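Local coordinates for putative mannose-1-phosphate guanylyl transferase (Thermus thermophilus, PDB 2CU2) that probably transfers a guanylyl group from GTP to mannose 1-phosphate, releasing pyrophosphate and forming the activated sugar GDP-mannose, at the interface of chains A and B. Coordinates in Å, arbitrary orientation; residue numbers count along the deposited sequence, not the author numbering. Chains: chain A/B, putative mannose-1-phosphate guanylyl transferase.

The interface of chains A and B. Residues chain A 298-300, 303, 306, 308, 317; chain B 306, 308, 315-317.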
loop_
_atom_site.group_PDB
_atom_site.type_symbol
_atom_site.label_atom_id
_atom_site.label_comp_id
_atom_site.label_asym_id
_atom_site.label_seq_id
_atom_site.Cartn_x
_atom_site.Cartn_y
_atom_site.Cartn_z
ATOM N N VAL A 298 7.447 2.108 1.415
ATOM C CA VAL A 298 6.322 1.480 2.092
ATOM C C VAL A 298 6.434 1.629 3.609
ATOM O O VAL A 298 7.391 1.192 4.235
ATOM C CB VAL A 298 6.292 -0.001 1.716
ATOM C CG1 VAL A 298 5.290 -0.739 2.601
ATOM C CG2 VAL A 298 5.884 -0.158 0.263
ATOM N N ALA A 299 5.571 2.384 4.274
ATOM C CA ALA A 299 5.754 2.629 5.692
ATOM C C ALA A 299 4.694 1.886 6.484
ATOM O O ALA A 299 3.499 1.965 6.185
ATOM C CB ALA A 299 5.685 4.125 5.990
ATOM N N THR A 300 5.141 1.141 7.484
ATOM C CA THR A 300 4.241 0.396 8.335
ATOM C C THR A 300 4.473 0.930 9.739
ATOM O O THR A 300 5.610 1.156 10.156
ATOM C CB THR A 300 4.511 -1.118 8.251
ATOM O OG1 THR A 300 5.853 -1.402 8.668
ATOM C CG2 THR A 300 4.338 -1.592 6.814
ATOM N N VAL A 303 2.104 -2.427 13.316
ATOM C CA VAL A 303 1.367 -3.586 12.824
ATOM C C VAL A 303 2.244 -4.841 12.869
ATOM O O VAL A 303 3.471 -4.751 12.893
ATOM C CB VAL A 303 0.866 -3.366 11.370
ATOM C CG1 VAL A 303 -0.253 -2.332 11.346
ATOM C CG2 VAL A 303 2.007 -2.918 10.485
ATOM N N LEU A 306 1.558 -8.912 8.938
ATOM C CA LEU A 306 0.887 -8.528 7.704
ATOM C C LEU A 306 1.750 -8.649 6.454
ATOM O O LEU A 306 2.982 -8.622 6.510
ATOM C CB LEU A 306 0.389 -7.082 7.780
ATOM C CG LEU A 306 -0.727 -6.654 8.738
ATOM C CD1 LEU A 306 -1.039 -5.172 8.498
ATOM C CD2 LEU A 306 -1.983 -7.486 8.495
ATOM N N VAL A 308 2.232 -6.672 3.028
ATOM C CA VAL A 308 1.918 -5.409 2.376
ATOM C C VAL A 308 2.743 -5.488 1.100
ATOM O O VAL A 308 3.974 -5.490 1.160
ATOM C CB VAL A 308 2.378 -4.198 3.206
ATOM C CG1 VAL A 308 1.900 -2.900 2.538
ATOM C CG2 VAL A 308 1.835 -4.299 4.622
ATOM N N VAL A 317 -2.898 -5.688 1.136
ATOM C CA VAL A 317 -2.687 -5.724 2.575
ATOM C C VAL A 317 -3.519 -6.891 3.094
ATOM O O VAL A 317 -4.744 -6.868 3.006
ATOM C CB VAL A 317 -3.140 -4.422 3.268
ATOM C CG1 VAL A 317 -2.973 -4.559 4.784
ATOM C CG2 VAL A 317 -2.321 -3.251 2.761
ATOM N N LEU B 306 -7.692 -0.179 10.126
ATOM C CA LEU B 306 -6.440 0.298 9.555
ATOM C C LEU B 306 -6.593 1.472 8.596
ATOM O O LEU B 306 -7.654 1.699 8.009
ATOM C CB LEU B 306 -5.723 -0.823 8.798
ATOM C CG LEU B 306 -5.145 -2.049 9.512
ATOM C CD1 LEU B 306 -4.425 -2.925 8.480
ATOM C CD2 LEU B 306 -4.159 -1.617 10.593
ATOM N N VAL B 308 -4.888 2.737 5.224
ATOM C CA VAL B 308 -4.016 2.300 4.143
ATOM C C VAL B 308 -4.114 3.457 3.159
ATOM O O VAL B 308 -5.183 3.699 2.596
ATOM C CB VAL B 308 -4.526 1.014 3.470
ATOM C CG1 VAL B 308 -3.500 0.529 2.435
ATOM C CG2 VAL B 308 -4.776 -0.059 4.517
ATOM N N VAL B 315 3.259 4.186 0.107
ATOM C CA VAL B 315 2.134 3.575 0.793
ATOM C C VAL B 315 2.306 3.607 2.301
ATOM O O VAL B 315 3.388 3.363 2.830
ATOM C CB VAL B 315 1.933 2.107 0.357
ATOM C CG1 VAL B 315 0.806 1.478 1.158
ATOM C CG2 VAL B 315 1.607 2.048 -1.130
ATOM N N LEU B 316 1.214 3.910 2.985
ATOM C CA LEU B 316 1.190 3.969 4.436
ATOM C C LEU B 316 0.206 2.939 4.973
ATOM O O LEU B 316 -0.876 2.760 4.418
ATOM C CB LEU B 316 0.743 5.363 4.895
ATOM C CG LEU B 316 0.288 5.473 6.349
ATOM C CD1 LEU B 316 1.462 5.210 7.265
ATOM C CD2 LEU B 316 -0.300 6.856 6.616
ATOM N N VAL B 317 0.587 2.262 6.048
ATOM C CA VAL B 317 -0.296 1.303 6.695
ATOM C C VAL B 317 -0.113 1.508 8.195
ATOM O O VAL B 317 0.969 1.273 8.726
ATOM C CB VAL B 317 0.051 -0.155 6.330
ATOM C CG1 VAL B 317 -0.854 -1.113 7.109
ATOM C CG2 VAL B 317 -0.125 -0.374 4.840
#
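A:Ala299 and B:Val317 pair strands of the beta-helix-like C-terminal domains, characteristic of the mannose-1-phosphate guanylyltransferase family, in a parallel sheet that runs through the two-fold interface. Strand 297-301 of chain A pairs with strand 314-319 of chain B, placing A:Val298, A:Ala299 and A:Thr300 beside B:Val315, B:Leu316 and B:Val317. The amide N of A:Ala299 donates to the carbonyl O of B:Val315 at 2.8 Å, an almost straight bond (174° at the hydrogen). The carbonyl O of A:Ala299 accepts from the amide N of B:Val317 at 2.9 Å, more bent at 144°. One residue thus grips two alternate residues of the neighbouring strand, as parallel pairing requires. Beta-branched valine and threonine suit these extended backbones, while the small methyl of A:Ala299 lies on the opposite face of the sheet from A:Val298 and A:Thr300, the same face as B:Leu316.

Apolar side chains meet across this part of the interface. B:Val317 loses 68 Å² of surface to chain A; with CG1 anti to the backbone N (chi1 176°), the CG2 branch is the one turned towards chain A. That CG2 methyl lies 4.0 Å from CG1 of A:Val308, the two valines lying alongside each other and pointing opposite ways. The twin pair, A:Val317 CG2 and B:Val308 CG1, also meets at 4.0 Å. Across the two-fold, A:Val317 CG2 and B:Val317 CG2 are 4.2 Å apart, their side chains again running alongside each other with opposite headings; valine's short, branched, apolar side chain suits a place where a residue meets its own symmetry mate.

Longer leucines bridge the neighbouring part of the contact. A:Leu306 and B:Leu306 meet tip to tip through their CD1 methyls, 4.1 Å apart. The other branch of B:Leu306 is used separately: its CD2 touches CG1 of A:Val303 at 4.0 Å, the side chains crossing at a slant. The forked leucine end thereby contacts two residues of chain A at once. The coordinates alone do not establish that this pair of chains is the dimer in solution.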